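Local coordinates for protein TRAP dicarboxylate transporter, DctP subunit (Ochrobactrum anthropi, PDB 4P47) that probably binds a small organic acid, perhaps a dicarboxylate, in the periplasm and delivers it to a TRAP membrane transporter for uptake, at residues 114-117 and 118-121; 134-137 and 138-141; 179-182 and 183-187; 212-215 and 216-219; 251-254 and 255-258. One frame throughout, in Å; residues are numbered along the deposited sequence.

Interaction 1 of 5, residues 114-117 and 118-121; sequences FNSG and EEAD
The ring of Phe-114 has one face laid against Ala-120: the Ala-120 CA atom stands 3.7 Å from the ring centroid and only 9° off the ring normal, a CH-pi contact over the centre. Ala-120 CB sits above the same face nearer the rim, 3.6 Å from Phe-114 CD2. Two other flat groups meet less closely: the Asn-115 and Glu-119 side chains run side by side, pointing the same way, with amide and carboxylate planes 40° apart. Glu-119 runs out extended beyond CG (chi2 -173°), which carries OE1 back to Asn-115 N at 2.9 Å, the donor arriving from above the carboxylate plane. Between these contacts the chain enters helix 117-125, with Ser-116 as N-cap: its OG accepts from Glu-119 N at 3.2 Å, and a water 2.9 Å from Ser-116 OG donates weakly to Glu-119 OE2. The first helical bonds follow, Ala-120 N to Ser-116 O at 3.1 Å and Asp-121 N to Gly-117 O at 2.8 Å. Were Phe-114 cut back to an alanine, Ala-120 would probably lose the flat surface it rests on, opening a gap beside the first helical turn. Asp-121 forms salt bridges with Arg-276 and Arg-272 of helix 254-288, while Glu-118 pairs with Lys-122.

Interaction 2 of 5, residues 134-137 and 138-141; sequences KRLP and DTGL
Thr-139 holds OG1 between its backbone N and its carbonyl carbon (chi1 73°), a setting that turns the hydroxyl back onto Leu-136 O at 2.8 Å. OG1 donates in the carbonyl plane, on a lone pair. Thr-139 N reaches the same Leu-136 O, also at 2.8 Å, but from 47° above that plane, and the two donors thus grip one oxygen from different directions. The turn fits a Schellman motif ending a short 3-10 segment: Leu-141 N to Leu-136 O, 3.3 Å and weak, is the 6→1 bond, Gly-140 N to Pro-137 O at 3.0 Å is the inner one, and Gly-140 has the positive phi (88°). Its apolar partner pair is present as well, Leu-136 CB lying 4.1 Å from Leu-141 CB. A valine in place of Thr-139 has no hydroxyl to offer, so Leu-136 O would probably be held by backbone N-H groups alone and the turn be less firmly fixed. Pro-137 CA adds a CA-H...O contact to Leu-141 O at 3.2 Å. A water bridges the backbone, donating to Lys-134 O and accepting from Asp-138 N. Beyond the turn, Leu-141 packs on Leu-80 and Leu-83 of helix 76-85, and Gln-84 NE2 is hydrogen-bonded to Thr-139 O.

Interaction 3 of 5, residues 179-182 and 183-187; sequences VPVA and LFNAL
Val-181 O takes two hydrogen bonds from a single residue, Asn-185. Asn-185 N lies 3.1 Å from Val-181 O, the ordinary i to i+4 bond of an alpha helix, and Asn-185 ND2 lies 2.8 Å from the same oxygen. The two donors approach from opposite faces of the carbonyl plane, ND2 standing 43° out of it. With CG anti to the carbonyl carbon (chi1 -82°), the Asn-185 side chain runs alongside Val-181, whose CG1 is 3.6 Å from Asn-185 ND2; this apolar branch and the doubled bond together limit how the amide can turn. One residue earlier, Phe-184 N bonds to Pro-180 O at 3.0 Å, and the ring meets that same oxygen in plane at its edge, Phe-184 CD2 to Pro-180 O 3.4 Å. Leu-187 CD1, from just past the helix end, lies over one ring face, offset toward the rim. Further backbone bonds join Leu-183 N to Val-179 O at 2.8 Å and Ala-186 N to Ala-182 O at 2.9 Å. In the next shell His-235 meets the Phe-184 ring edge-to-face, while Ala-182 and Ala-186 rest on Ile-311 of helix 298-312. Residues 179-186 are regular i to i+4 helix, part of the crossover helix of a beta-alpha-beta unit between parallel strands 171-173 and 190-192.

Interaction 4 of 5, residues 212-215 and 216-219; sequences ENPN and ANII
Asn-215 and Ile-218 make the compact part of this turn. Ile-218 N donates to Asn-215 O at 2.9 Å, though the bond is bent (139° at the hydrogen) and its donor stands 51° above the carbonyl plane. Ile-218 CB closes on the same Asn-215 O at 3.3 Å, so that one carbonyl oxygen meets both the backbone and the side chain of the isoleucine. Both residues are buried: Ile-218 packs on Leu-230 and Ile-286, and the Asn-215 amide is satisfied from outside the turn, OD1 by Asn-153 and ND2 by Asp-279. Asn-215 thus links the turn to strand 141-156 and to the long helix 254-288.

The chain here passes from strand 210-213 through a short turn into helix 216-220, with bonds spanning three residues and not four. The other such bond is on the looser side, Asn-217 N to Pro-214 O, weak at 3.4 Å. There the partly exposed Asn-217 side chain swings back over the strand end, crossing that of Asn-213 at about a right angle, yet the two amide planes are only 3° apart and stacked. The approach is moderate, Asn-217 CG to Asn-213 CB being 4.0 Å, and the side chains of Pro-214 and Asn-217 cross at a slant. Asn-213 ND2 bonds to Gln-211. Ile-219, partly exposed, hardly meets residues 212-215 and instead touches Ile-286 and Tyr-224.

Interaction 5 of 5, residues 251-254 and 255-258; sequences RLND and EEKA
Asn-253 and Glu-256 exchange hydrogen bonds in a capping box. Glu-256 N donates to Asn-253 OD1 at 2.9 Å, nearly in line with the side-chain carbonyl, and Asn-253 N returns the bond to Glu-256 OE1 at 2.8 Å, reaching the oxygen on the anti side, 27° out of the carboxylate plane. Asn-253 has CG between its backbone N and carbonyl carbon (chi1 64°), which turns OD1 toward the N-H groups of the first turn as N-cap. The two side chains cross at about a right angle, while the amide and carboxylate planes, 19° apart, stack. Backbone bonds continue the turn, Lys-257 N to Asn-253 O at 3.0 Å and Ala-258 N to Asp-254 O at 2.9 Å.

Apolar contact comes from Leu-252, whose CB lies 4.0 Å from Lys-257 CG. Its CD2 methyl lies beside the carboxylate, Leu-252 CD2 to Glu-256 OE1 3.6 Å. Charge is handled through solvent: Asp-254 OD1 and Lys-257 NZ are 4.5 Å apart, beyond a salt bridge, but one water accepts from NZ and donates to OD1 and to Leu-252 O.

The box thus opens helix 254-288 just after helix 246-249, from which Trp-249 forms a cation-pi contact with Lys-257. The N-terminal residues leading into strand 30-35 also meet it: Arg-28 makes a salt bridge to Glu-256 OE1, Gln-30 bonds to OE2, and Glu-26 O accepts from Asn-253 ND2.

In the fold
All five contacts are local and follow one another in series along the chain; none encloses or crosses another. Interaction 1 opens helix 117-125, and interaction 2 closes the short turn between helix 127-133 and strand 141-156, their centres about 26 Å apart. Interaction 3 lies within helix 178-186, and interaction 4 passes from strand 210-213 to helix 216-220. These two touch, Phe-184 CZ meeting Glu-212 CB at 3.8 Å. Interaction 5 starts helix 254-288, which runs on to meet interaction 4 through Ile-286 and interaction 1 through Arg-276. Interactions 2 and 5 share one side of the chain's centre; interaction 3 is about 43 Å, centre to centre, from interaction 5.

Interaction 1 of 5, residues 114-117 and 118-121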
# COMPACT_ATOMS: atom_id res chain seq x y z
N PHE A 114 2.88 -1.81 10.88
CA PHE A 114 2.56 -0.47 11.36
C PHE A 114 1.17 -0.40 11.95
O PHE A 114 0.24 -1.07 11.45
CB PHE A 114 2.65 0.54 10.20
CG PHE A 114 3.85 0.38 9.34
CD1 PHE A 114 5.12 0.48 9.87
CD2 PHE A 114 3.71 0.17 7.97
CE1 PHE A 114 6.23 0.32 9.06
CE2 PHE A 114 4.81 0.02 7.16
CZ PHE A 114 6.08 0.10 7.71
N ASN A 115 1.00 0.44 12.96
CA ASN A 115 -0.30 0.65 13.58
C ASN A 115 -0.96 1.97 13.16
O ASN A 115 -2.13 2.22 13.45
CB ASN A 115 -0.19 0.54 15.11
CG ASN A 115 0.29 -0.84 15.58
OD1 ASN A 115 0.86 -1.62 14.80
ND2 ASN A 115 0.07 -1.15 16.86
N SER A 116 -0.20 2.81 12.45
CA SER A 116 -0.68 4.10 11.99
C SER A 116 0.11 4.58 10.78
O SER A 116 1.24 4.14 10.53
CB SER A 116 -0.52 5.15 13.09
OG SER A 116 0.84 5.45 13.32
N GLY A 117 -0.48 5.52 10.06
CA GLY A 117 0.17 6.16 8.93
C GLY A 117 1.47 6.85 9.31
O GLY A 117 2.45 6.81 8.57
N GLU A 118 1.48 7.47 10.49
CA GLU A 118 2.65 8.16 11.00
C GLU A 118 3.83 7.21 11.16
O GLU A 118 4.96 7.53 10.79
CB GLU A 118 2.28 8.80 12.35
CG GLU A 118 3.41 9.50 13.08
CD GLU A 118 4.15 8.59 14.04
OE1 GLU A 118 3.53 7.64 14.57
OE2 GLU A 118 5.35 8.83 14.28
N GLU A 119 3.56 6.04 11.73
CA GLU A 119 4.59 5.02 11.84
C GLU A 119 5.06 4.58 10.47
O GLU A 119 6.25 4.45 10.23
CB GLU A 119 4.08 3.79 12.60
CG GLU A 119 3.87 3.99 14.09
CD GLU A 119 3.53 2.69 14.81
OE1 GLU A 119 3.29 1.66 14.14
OE2 GLU A 119 3.51 2.70 16.06
N ALA A 120 4.13 4.33 9.56
CA ALA A 120 4.49 3.91 8.21
C ALA A 120 5.41 4.93 7.54
O ALA A 120 6.40 4.56 6.92
CB ALA A 120 3.25 3.66 7.34
N ASP A 121 5.08 6.22 7.65
CA ASP A 121 5.89 7.25 7.01
C ASP A 121 7.32 7.23 7.54
O ASP A 121 8.27 7.40 6.77
CB ASP A 121 5.32 8.65 7.29
CG ASP A 121 3.95 8.88 6.70
OD1 ASP A 121 3.48 8.05 5.90
OD2 ASP A 121 3.36 9.94 7.05
O HOH W 1 1.23 5.05 16.19

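Interaction 2 of 5, residues 134-137 and 138-141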
# COMPACT_ATOMS: atom_id res chain seq x y z
N LYS A 134 17.32 1.63 -3.54
CA LYS A 134 18.65 1.47 -4.11
C LYS A 134 18.81 0.23 -4.99
O LYS A 134 19.71 0.15 -5.81
CB LYS A 134 19.70 1.48 -2.99
CG LYS A 134 19.83 2.86 -2.37
CD LYS A 134 21.23 3.17 -1.87
CE LYS A 134 21.40 2.80 -0.41
NZ LYS A 134 22.69 3.33 0.13
N ARG A 135 17.91 -0.73 -4.82
CA ARG A 135 17.93 -1.96 -5.59
C ARG A 135 17.28 -1.83 -6.97
O ARG A 135 17.34 -2.75 -7.79
CB ARG A 135 17.23 -3.08 -4.78
CG ARG A 135 17.88 -3.33 -3.41
CD ARG A 135 17.04 -4.23 -2.47
NE ARG A 135 17.71 -4.39 -1.18
CZ ARG A 135 18.61 -5.34 -0.91
NH1 ARG A 135 18.94 -6.23 -1.84
NH2 ARG A 135 19.19 -5.39 0.28
N LEU A 136 16.65 -0.68 -7.24
CA LEU A 136 15.86 -0.54 -8.46
C LEU A 136 16.66 -0.25 -9.73
O LEU A 136 16.28 -0.75 -10.79
CB LEU A 136 14.74 0.50 -8.25
CG LEU A 136 13.63 0.01 -7.31
CD1 LEU A 136 12.70 1.18 -6.99
CD2 LEU A 136 12.85 -1.15 -7.88
N PRO A 137 17.70 0.60 -9.67
CA PRO A 137 18.36 1.00 -10.92
C PRO A 137 18.86 -0.16 -11.78
O PRO A 137 18.70 -0.12 -13.00
CB PRO A 137 19.49 1.91 -10.44
CG PRO A 137 18.92 2.54 -9.21
CD PRO A 137 18.15 1.44 -8.54
N ASP A 138 19.37 -1.22 -11.16
CA ASP A 138 19.85 -2.37 -11.94
C ASP A 138 18.74 -3.06 -12.72
O ASP A 138 19.01 -3.79 -13.66
CB ASP A 138 20.57 -3.38 -11.04
CG ASP A 138 21.92 -2.88 -10.58
OD1 ASP A 138 22.43 -1.89 -11.15
OD2 ASP A 138 22.47 -3.49 -9.63
N THR A 139 17.49 -2.82 -12.33
CA THR A 139 16.34 -3.41 -13.02
C THR A 139 15.69 -2.44 -14.01
O THR A 139 14.63 -2.78 -14.57
CB THR A 139 15.27 -3.91 -12.03
OG1 THR A 139 14.56 -2.80 -11.46
CG2 THR A 139 15.87 -4.75 -10.92
N GLY A 140 16.27 -1.27 -14.22
CA GLY A 140 15.73 -0.30 -15.15
C GLY A 140 14.70 0.66 -14.58
O GLY A 140 13.99 1.32 -15.35
N LEU A 141 14.66 0.78 -13.26
CA LEU A 141 13.67 1.60 -12.54
C LEU A 141 14.37 2.54 -11.57
O LEU A 141 15.37 2.17 -10.98
CB LEU A 141 12.72 0.69 -11.77
CG LEU A 141 11.88 -0.24 -12.64
CD1 LEU A 141 11.25 -1.33 -11.80
CD2 LEU A 141 10.79 0.55 -13.40
O HOH W 2 20.40 -1.21 -8.42

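Interaction 3 of 5, residues 179-182 and 183-187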
# COMPACT_ATOMS: atom_id res chain seq x y z
N VAL A 179 2.65 -14.28 0.76
CA VAL A 179 2.54 -13.75 2.11
C VAL A 179 1.09 -13.76 2.63
O VAL A 179 0.83 -14.29 3.71
CB VAL A 179 3.22 -12.37 2.25
CG1 VAL A 179 2.98 -11.80 3.62
CG2 VAL A 179 4.71 -12.50 1.98
N PRO A 180 0.13 -13.17 1.89
CA PRO A 180 -1.22 -13.16 2.47
C PRO A 180 -1.81 -14.56 2.62
O PRO A 180 -2.57 -14.79 3.55
CB PRO A 180 -2.02 -12.31 1.46
CG PRO A 180 -1.22 -12.29 0.21
CD PRO A 180 0.22 -12.36 0.66
N VAL A 181 -1.47 -15.48 1.73
CA VAL A 181 -1.99 -16.84 1.88
C VAL A 181 -1.40 -17.48 3.14
O VAL A 181 -2.12 -18.11 3.91
CB VAL A 181 -1.65 -17.68 0.63
CG1 VAL A 181 -1.97 -19.14 0.86
CG2 VAL A 181 -2.42 -17.18 -0.57
N ALA A 182 -0.10 -17.30 3.37
CA ALA A 182 0.52 -17.81 4.59
C ALA A 182 -0.12 -17.17 5.83
O ALA A 182 -0.44 -17.85 6.80
CB ALA A 182 2.04 -17.56 4.58
N LEU A 183 -0.31 -15.86 5.77
CA LEU A 183 -0.87 -15.10 6.89
C LEU A 183 -2.25 -15.61 7.29
O LEU A 183 -2.51 -15.91 8.45
CB LEU A 183 -0.97 -13.62 6.51
CG LEU A 183 -1.80 -12.73 7.43
CD1 LEU A 183 -1.23 -12.70 8.84
CD2 LEU A 183 -1.89 -11.35 6.83
N PHE A 184 -3.14 -15.72 6.32
CA PHE A 184 -4.51 -16.07 6.67
C PHE A 184 -4.64 -17.53 7.09
O PHE A 184 -5.41 -17.85 7.99
CB PHE A 184 -5.48 -15.59 5.58
CG PHE A 184 -5.85 -14.14 5.76
CD1 PHE A 184 -6.90 -13.78 6.59
CD2 PHE A 184 -5.09 -13.14 5.18
CE1 PHE A 184 -7.19 -12.44 6.82
CE2 PHE A 184 -5.37 -11.81 5.41
CZ PHE A 184 -6.41 -11.46 6.21
N ASN A 185 -3.83 -18.40 6.50
CA ASN A 185 -3.78 -19.79 7.00
C ASN A 185 -3.26 -19.83 8.43
O ASN A 185 -3.78 -20.57 9.25
CB ASN A 185 -2.95 -20.70 6.10
CG ASN A 185 -3.71 -21.20 4.92
OD1 ASN A 185 -4.54 -22.09 5.03
ND2 ASN A 185 -3.44 -20.63 3.77
N ALA A 186 -2.22 -19.06 8.74
CA ALA A 186 -1.68 -19.00 10.09
C ALA A 186 -2.72 -18.51 11.09
O ALA A 186 -2.68 -18.86 12.28
CB ALA A 186 -0.44 -18.09 10.14
N LEU A 187 -3.65 -17.68 10.62
CA LEU A 187 -4.73 -17.15 11.46
C LEU A 187 -5.92 -18.12 11.57
O LEU A 187 -6.90 -17.80 12.27
CB LEU A 187 -5.20 -15.80 10.92
CG LEU A 187 -4.20 -14.65 10.99
CD1 LEU A 187 -4.70 -13.46 10.17
CD2 LEU A 187 -3.94 -14.26 12.43

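Interaction 4 of 5, residues 212-215 and 216-219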
# COMPACT_ATOMS: atom_id res chain seq x y z
N GLU A 212 -10.56 -9.28 2.72
CA GLU A 212 -9.55 -8.39 3.26
C GLU A 212 -9.11 -7.39 2.19
O GLU A 212 -8.83 -7.76 1.05
CB GLU A 212 -8.36 -9.19 3.83
CG GLU A 212 -7.56 -10.02 2.81
CD GLU A 212 -6.46 -9.25 2.12
OE1 GLU A 212 -5.90 -8.29 2.74
OE2 GLU A 212 -6.09 -9.61 0.99
N ASN A 213 -9.10 -6.11 2.54
CA ASN A 213 -8.87 -5.03 1.59
C ASN A 213 -8.83 -3.72 2.37
O ASN A 213 -9.23 -3.67 3.54
CB ASN A 213 -9.97 -4.94 0.50
CG ASN A 213 -9.62 -5.68 -0.78
OD1 ASN A 213 -8.54 -5.50 -1.34
ND2 ASN A 213 -10.54 -6.50 -1.25
N PRO A 214 -8.42 -2.63 1.71
CA PRO A 214 -8.58 -1.31 2.33
C PRO A 214 -10.03 -0.93 2.58
O PRO A 214 -10.96 -1.51 2.02
CB PRO A 214 -7.93 -0.36 1.33
CG PRO A 214 -7.00 -1.23 0.51
CD PRO A 214 -7.75 -2.53 0.40
N ASN A 215 -10.24 0.03 3.46
CA ASN A 215 -11.56 0.49 3.80
C ASN A 215 -12.34 1.05 2.61
O ASN A 215 -13.55 0.87 2.53
CB ASN A 215 -11.49 1.57 4.87
CG ASN A 215 -11.01 1.06 6.21
OD1 ASN A 215 -11.10 -0.14 6.51
ND2 ASN A 215 -10.47 1.96 7.02
N ALA A 216 -11.65 1.72 1.68
CA ALA A 216 -12.34 2.41 0.59
C ALA A 216 -13.18 1.43 -0.19
O ALA A 216 -14.26 1.79 -0.66
CB ALA A 216 -11.35 3.10 -0.32
N ASN A 217 -12.70 0.20 -0.33
CA ASN A 217 -13.40 -0.79 -1.12
C ASN A 217 -14.78 -1.10 -0.54
O ASN A 217 -15.70 -1.44 -1.28
CB ASN A 217 -12.59 -2.09 -1.17
CG ASN A 217 -11.22 -1.90 -1.77
OD1 ASN A 217 -10.39 -1.15 -1.26
ND2 ASN A 217 -10.96 -2.61 -2.87
N ILE A 218 -14.93 -1.01 0.78
CA ILE A 218 -16.20 -1.31 1.41
C ILE A 218 -17.28 -0.37 0.87
O ILE A 218 -18.41 -0.79 0.59
CB ILE A 218 -16.10 -1.21 2.95
CG1 ILE A 218 -15.11 -2.25 3.47
CG2 ILE A 218 -17.48 -1.41 3.59
CD1 ILE A 218 -14.67 -2.06 4.90
N ILE A 219 -16.94 0.90 0.73
CA ILE A 219 -17.86 1.87 0.15
C ILE A 219 -17.96 1.70 -1.37
O ILE A 219 -19.07 1.58 -1.90
CB ILE A 219 -17.44 3.29 0.52
CG1 ILE A 219 -17.56 3.51 2.04
CG2 ILE A 219 -18.26 4.30 -0.29
CD1 ILE A 219 -18.94 3.43 2.62

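Interaction 5 of 5, residues 251-254 and 255-258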
# COMPACT_ATOMS: atom_id res chain seq x y z
N ARG A 251 18.59 10.26 -19.51
CA ARG A 251 18.66 11.33 -20.50
C ARG A 251 18.46 12.71 -19.89
O ARG A 251 18.62 13.71 -20.57
CB ARG A 251 17.62 11.13 -21.59
CG ARG A 251 17.88 9.98 -22.52
CD ARG A 251 16.63 9.72 -23.36
NE ARG A 251 16.92 9.09 -24.64
CZ ARG A 251 17.37 7.85 -24.78
NH1 ARG A 251 17.60 7.09 -23.72
NH2 ARG A 251 17.60 7.36 -25.99
N LEU A 252 18.09 12.78 -18.63
CA LEU A 252 17.84 14.07 -18.00
C LEU A 252 19.08 14.69 -17.38
O LEU A 252 20.01 13.97 -17.02
CB LEU A 252 16.77 13.91 -16.90
CG LEU A 252 15.39 13.39 -17.32
CD1 LEU A 252 14.52 13.27 -16.06
CD2 LEU A 252 14.73 14.28 -18.37
N ASN A 253 19.08 16.01 -17.25
CA ASN A 253 20.14 16.70 -16.53
C ASN A 253 19.78 16.90 -15.05
O ASN A 253 18.67 16.58 -14.62
CB ASN A 253 20.53 18.02 -17.22
CG ASN A 253 19.41 19.05 -17.26
OD1 ASN A 253 18.68 19.26 -16.28
ND2 ASN A 253 19.27 19.73 -18.41
N ASP A 254 20.72 17.40 -14.26
CA ASP A 254 20.51 17.48 -12.82
C ASP A 254 19.39 18.44 -12.44
O ASP A 254 18.70 18.21 -11.44
CB ASP A 254 21.81 17.87 -12.12
CG ASP A 254 22.80 16.74 -12.10
OD1 ASP A 254 22.39 15.58 -12.34
OD2 ASP A 254 24.00 17.00 -11.84
N GLU A 255 19.22 19.52 -13.19
CA GLU A 255 18.18 20.47 -12.89
C GLU A 255 16.80 19.85 -13.13
O GLU A 255 15.90 20.08 -12.35
CB GLU A 255 18.36 21.76 -13.68
CG GLU A 255 19.69 22.44 -13.43
CD GLU A 255 20.68 22.24 -14.57
OE1 GLU A 255 20.75 23.13 -15.44
OE2 GLU A 255 21.38 21.20 -14.58
N GLU A 256 16.67 19.07 -14.20
CA GLU A 256 15.40 18.40 -14.50
C GLU A 256 15.11 17.34 -13.41
O GLU A 256 14.00 17.25 -12.90
CB GLU A 256 15.47 17.75 -15.89
CG GLU A 256 15.56 18.77 -17.05
CD GLU A 256 16.08 18.19 -18.36
OE1 GLU A 256 16.80 17.18 -18.38
OE2 GLU A 256 15.78 18.78 -19.43
N LYS A 257 16.12 16.57 -13.04
CA LYS A 257 15.96 15.57 -12.00
C LYS A 257 15.54 16.20 -10.68
O LYS A 257 14.68 15.67 -9.98
CB LYS A 257 17.26 14.79 -11.81
CG LYS A 257 17.60 13.87 -12.95
CD LYS A 257 18.99 13.26 -12.79
CE LYS A 257 19.24 12.21 -13.86
NZ LYS A 257 20.64 11.66 -13.69
N ALA A 258 16.15 17.34 -10.32
CA ALA A 258 15.83 17.99 -9.06
C ALA A 258 14.36 18.45 -9.02
O ALA A 258 13.70 18.35 -7.98
CB ALA A 258 16.75 19.15 -8.80
O HOH W 3 21.93 14.10 -14.61